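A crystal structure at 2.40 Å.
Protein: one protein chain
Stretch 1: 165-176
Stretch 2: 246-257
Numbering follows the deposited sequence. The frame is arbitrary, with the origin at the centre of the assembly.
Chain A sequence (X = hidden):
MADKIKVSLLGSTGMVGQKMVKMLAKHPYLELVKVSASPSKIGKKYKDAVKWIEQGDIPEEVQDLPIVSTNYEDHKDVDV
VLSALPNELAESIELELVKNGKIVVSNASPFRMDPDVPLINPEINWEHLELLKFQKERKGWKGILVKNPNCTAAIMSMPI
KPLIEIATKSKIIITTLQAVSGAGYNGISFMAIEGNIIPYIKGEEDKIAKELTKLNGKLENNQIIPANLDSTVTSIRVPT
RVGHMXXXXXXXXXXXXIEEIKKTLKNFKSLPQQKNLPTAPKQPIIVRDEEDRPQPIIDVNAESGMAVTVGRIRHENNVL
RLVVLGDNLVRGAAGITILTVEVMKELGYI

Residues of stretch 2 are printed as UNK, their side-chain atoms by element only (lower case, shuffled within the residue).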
# COMPACT_ATOMS: atom_id res chain seq x y z
N GLU A 165 -4.97 -13.14 -37.35
CA GLU A 165 -6.01 -13.79 -38.13
C GLU A 165 -7.19 -14.27 -37.28
O GLU A 165 -8.32 -14.36 -37.77
CB GLU A 165 -5.46 -14.97 -38.94
CG GLU A 165 -6.37 -15.28 -40.12
CD GLU A 165 -6.54 -16.77 -40.39
OE1 GLU A 165 -5.54 -17.43 -40.73
OE2 GLU A 165 -7.69 -17.26 -40.27
N ILE A 166 -6.93 -14.58 -36.02
CA ILE A 166 -7.98 -15.03 -35.11
C ILE A 166 -8.72 -13.80 -34.59
O ILE A 166 -9.96 -13.75 -34.60
CB ILE A 166 -7.41 -15.80 -33.92
CG1 ILE A 166 -6.63 -17.02 -34.42
CG2 ILE A 166 -8.53 -16.24 -33.00
CD1 ILE A 166 -5.91 -17.78 -33.31
N ALA A 167 -7.95 -12.82 -34.13
CA ALA A 167 -8.48 -11.58 -33.58
C ALA A 167 -9.35 -10.82 -34.58
O ALA A 167 -10.33 -10.17 -34.21
CB ALA A 167 -7.34 -10.68 -33.09
N THR A 168 -8.98 -10.89 -35.85
CA THR A 168 -9.74 -10.20 -36.90
C THR A 168 -11.15 -10.77 -37.05
O THR A 168 -12.09 -10.04 -37.37
CB THR A 168 -9.01 -10.27 -38.25
OG1 THR A 168 -7.85 -9.43 -38.22
CG2 THR A 168 -9.92 -9.83 -39.38
N LYS A 169 -11.28 -12.07 -36.84
CA LYS A 169 -12.58 -12.73 -36.96
C LYS A 169 -13.14 -13.03 -35.57
O LYS A 169 -13.34 -14.20 -35.22
CB LYS A 169 -12.45 -14.05 -37.73
CG LYS A 169 -11.80 -13.96 -39.10
CD LYS A 169 -11.65 -15.37 -39.64
CE LYS A 169 -10.79 -15.45 -40.90
NZ LYS A 169 -10.46 -16.87 -41.20
N SER A 170 -13.39 -11.99 -34.79
CA SER A 170 -13.92 -12.19 -33.45
C SER A 170 -14.31 -10.88 -32.80
O SER A 170 -14.17 -9.81 -33.40
CB SER A 170 -12.86 -12.83 -32.56
OG SER A 170 -11.89 -11.86 -32.19
N LYS A 171 -14.83 -10.99 -31.59
CA LYS A 171 -15.19 -9.83 -30.79
C LYS A 171 -14.13 -9.85 -29.69
O LYS A 171 -14.02 -10.82 -28.93
CB LYS A 171 -16.60 -9.98 -30.20
CG LYS A 171 -17.00 -8.87 -29.22
CD LYS A 171 -17.02 -7.48 -29.86
CE LYS A 171 -17.13 -6.38 -28.80
NZ LYS A 171 -17.14 -5.01 -29.39
N ILE A 172 -13.33 -8.79 -29.65
CA ILE A 172 -12.24 -8.68 -28.69
C ILE A 172 -12.63 -7.93 -27.44
O ILE A 172 -12.91 -6.74 -27.50
CB ILE A 172 -11.03 -7.95 -29.31
CG1 ILE A 172 -10.49 -8.76 -30.49
CG2 ILE A 172 -9.95 -7.73 -28.26
CD1 ILE A 172 -9.61 -7.97 -31.40
N ILE A 173 -12.66 -8.65 -26.31
CA ILE A 173 -12.98 -8.04 -25.03
C ILE A 173 -11.67 -7.89 -24.26
O ILE A 173 -10.93 -8.86 -24.06
CB ILE A 173 -13.93 -8.93 -24.19
CG1 ILE A 173 -15.25 -9.15 -24.93
CG2 ILE A 173 -14.16 -8.27 -22.83
CD1 ILE A 173 -16.09 -7.88 -25.12
N ILE A 174 -11.38 -6.68 -23.81
CA ILE A 174 -10.15 -6.44 -23.08
C ILE A 174 -10.32 -5.65 -21.79
O ILE A 174 -11.02 -4.64 -21.74
CB ILE A 174 -9.12 -5.68 -23.95
CG1 ILE A 174 -8.81 -6.47 -25.22
CG2 ILE A 174 -7.84 -5.48 -23.16
CD1 ILE A 174 -8.06 -5.66 -26.27
N THR A 175 -9.68 -6.13 -20.73
CA THR A 175 -9.69 -5.44 -19.46
C THR A 175 -8.22 -5.15 -19.18
O THR A 175 -7.39 -6.06 -19.18
CB THR A 175 -10.26 -6.29 -18.32
OG1 THR A 175 -11.63 -6.61 -18.60
CG2 THR A 175 -10.17 -5.53 -17.00
N THR A 176 -7.90 -3.88 -18.96
CA THR A 176 -6.51 -3.52 -18.67
C THR A 176 -6.37 -3.00 -17.25
O THR A 176 -7.20 -2.22 -16.78
CB THR A 176 -5.99 -2.43 -19.64
OG1 THR A 176 -6.72 -1.21 -19.45
CG2 THR A 176 -6.12 -2.89 -21.09
N UNK A 246 -3.06 -6.83 -18.91
CA UNK A 246 -4.22 -6.86 -19.78
C UNK A 246 -4.80 -8.25 -19.91
O UNK A 246 -4.07 -9.21 -20.20
N UNK A 247 -6.10 -8.38 -19.68
CA UNK A 247 -6.77 -9.65 -19.82
C UNK A 247 -7.46 -9.57 -21.18
O UNK A 247 -8.39 -8.78 -21.37
c UNK A 247 -7.84 -9.88 -18.74
c UNK A 247 -8.53 -11.23 -18.97
c UNK A 247 -7.21 -9.85 -17.38
N UNK A 248 -6.98 -10.37 -22.12
CA UNK A 248 -7.52 -10.38 -23.46
C UNK A 248 -8.39 -11.60 -23.73
O UNK A 248 -7.98 -12.74 -23.48
c UNK A 248 -4.28 -8.91 -25.10
c UNK A 248 -6.90 -10.32 -25.93
c UNK A 248 -6.35 -10.31 -24.49
c UNK A 248 -5.52 -9.04 -24.23
N UNK A 249 -9.60 -11.35 -24.21
CA UNK A 249 -10.53 -12.43 -24.54
C UNK A 249 -10.95 -12.32 -25.99
O UNK A 249 -11.71 -11.42 -26.36
o UNK A 249 -11.06 -11.99 -21.41
c UNK A 249 -11.51 -12.80 -22.22
n UNK A 249 -11.77 -14.06 -21.91
c UNK A 249 -11.78 -12.38 -23.66
N UNK A 250 -10.44 -13.22 -26.82
CA UNK A 250 -10.81 -13.21 -28.23
C UNK A 250 -12.02 -14.13 -28.39
O UNK A 250 -11.87 -15.35 -28.50
c UNK A 250 -9.63 -13.68 -29.10
c UNK A 250 -8.44 -12.73 -28.90
c UNK A 250 -7.22 -13.05 -29.76
c UNK A 250 -10.04 -13.72 -30.56
N UNK A 251 -13.21 -13.53 -28.37
CA UNK A 251 -14.47 -14.27 -28.49
C UNK A 251 -14.72 -14.65 -29.94
O UNK A 251 -15.09 -13.82 -30.76
c UNK A 251 -15.67 -13.43 -27.99
c UNK A 251 -15.34 -12.83 -26.62
c UNK A 251 -16.93 -14.29 -27.92
N UNK A 252 -14.53 -15.93 -30.25
CA UNK A 252 -14.70 -16.42 -31.61
C UNK A 252 -14.91 -17.93 -31.66
O UNK A 252 -14.52 -18.64 -30.74
c UNK A 252 -13.46 -16.07 -32.46
o UNK A 252 -13.58 -16.66 -33.76
c UNK A 252 -12.19 -16.58 -31.78
N UNK A 253 -15.52 -18.41 -32.74
CA UNK A 253 -15.75 -19.84 -32.89
C UNK A 253 -14.73 -20.46 -33.84
O UNK A 253 -14.82 -21.63 -34.21
c UNK A 253 -18.21 -19.98 -32.28
n UNK A 253 -18.02 -20.73 -31.20
o UNK A 253 -19.17 -19.22 -32.40
c UNK A 253 -17.17 -20.10 -33.39
N UNK A 254 -13.74 -19.67 -34.25
CA UNK A 254 -12.69 -20.16 -35.14
C UNK A 254 -11.96 -21.27 -34.40
O UNK A 254 -11.83 -21.23 -33.18
c UNK A 254 -11.70 -19.05 -35.48
o UNK A 254 -11.94 -19.14 -38.36
c UNK A 254 -12.72 -18.42 -37.70
c UNK A 254 -12.26 -17.92 -36.34
o UNK A 254 -13.85 -18.08 -38.12
N UNK A 255 -11.49 -22.28 -35.13
CA UNK A 255 -10.76 -23.37 -34.50
C UNK A 255 -9.50 -22.77 -33.89
O UNK A 255 -8.99 -21.76 -34.39
n UNK A 255 -8.59 -24.52 -39.43
c UNK A 255 -10.39 -24.44 -35.54
n UNK A 255 -9.92 -25.76 -38.02
c UNK A 255 -11.57 -24.94 -36.36
c UNK A 255 -9.75 -24.71 -38.82
n UNK A 255 -10.74 -23.86 -39.02
c UNK A 255 -11.16 -26.06 -37.30
N UNK A 256 -9.02 -23.37 -32.82
CA UNK A 256 -7.83 -22.86 -32.16
C UNK A 256 -6.95 -23.96 -31.57
O UNK A 256 -7.40 -24.74 -30.74
c UNK A 256 -8.23 -21.87 -31.04
c UNK A 256 -7.01 -21.52 -30.20
c UNK A 256 -9.51 -19.69 -30.65
c UNK A 256 -8.85 -20.62 -31.65
N UNK A 257 -5.70 -24.00 -32.03
CA UNK A 257 -4.72 -24.97 -31.54
C UNK A 257 -3.95 -24.27 -30.43
O UNK A 257 -3.00 -23.53 -30.68
c UNK A 257 -3.76 -25.37 -32.66
o UNK A 257 -2.22 -26.41 -31.15
n UNK A 257 -2.60 -27.46 -33.10
c UNK A 257 -2.79 -26.47 -32.24

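Position 246 has no side-chain atoms. Its CA lies 4.2 Å from T176 CA, and the same CA sits 3.3 Å from T175 O in a CA-H...O contact. The residue is G246; its CA and T176 CA form the closest CA pair in the register.

Position 247 carries three carbons, one bearing the other two. Its backbone N donates to T175 O at 2.7 Å, and its O accepts from T175 N at 3.0 Å. Its CB is 4.3 Å from T175 CB. A fork ending in two single carbons is valine, V247.

Position 248 has four carbons, forked at the first, with one arm two carbons long. The first carbon of the long arm packs on I174, an apolar contact between non-hydrogen-bonded partners. That is isoleucine, I248, with CG1 4.3 Å from I174 CG1.

Position 249 has two carbons, the second carrying one oxygen and one nitrogen. These polar atoms make no hydrogen bond to stretch 1; the backbone does the pairing. Its N donates to I173 O at 2.8 Å, and I173 N donates to its O at 2.9 Å. A short amide is asparagine, N249.

Position 250 again has four carbons, forked at the first, with one arm two carbons long. The short arm meets I166 and S170, and the end of the long arm meets A167. This side chain bridges from the sheet to the helix. It is I250. Its CG2 is 3.8 Å from I166 CG2 and 3.1 Å from S170 OG. Its CD1 is 4.1 Å from A167 CB.

Position 251 has three carbons, one bearing two. Its N donates to K171 O at 2.9 Å, and K171 N donates to its O at 3.0 Å. One branch also packs on I173. It is V251, with CG2 4.1 Å from I173 CG1.

Position 252 has one carbon carrying an oxygen and a carbon. The oxygen donates to the K169 backbone, and the end carbon lies near I166. That is threonine, T252. T252 OG1 is 2.9 Å from K169 O, and T252 CG2 is 3.9 Å from I166 CG2.

Position 253 has two carbons, the second with one oxygen and one nitrogen. It points away and touches nothing on stretch 1. It is N253.

Position 254 has three carbons, the third carrying two oxygens. One oxygen forms a long salt bridge with K169. This carboxylate is glutamate, E254, with OE1 3.9 Å from K169 NZ. E254 N donates to T252 OG1 at 3.1 Å.

Position 255 has three carbons, a nitrogen, then a carbon with two more nitrogens. It is exposed and out of contact. The guanidinium marks R255.

Position 256 has four carbons, forked at the first, one arm longer. The end of that arm reaches I166. It is I256, with CD1 4.3 Å from I166 CG2.

Position 257 has two carbons, the second with one oxygen and one nitrogen. It does not touch stretch 1. It is N257, which caps a helix just past the stretch.

The contact is an antiparallel strand pair held by six backbone hydrogen bonds. Side chains alternate: I172, I174, I248 and I250 share one face, while K171, I173, T175, V247, N249 and V251 share the other. Beyond the strands, I166 and A167 pack on I250, and the T252 hydroxyl ties down the K169 backbone.

Stretch 2 (246-257) GVINIVTNERIN
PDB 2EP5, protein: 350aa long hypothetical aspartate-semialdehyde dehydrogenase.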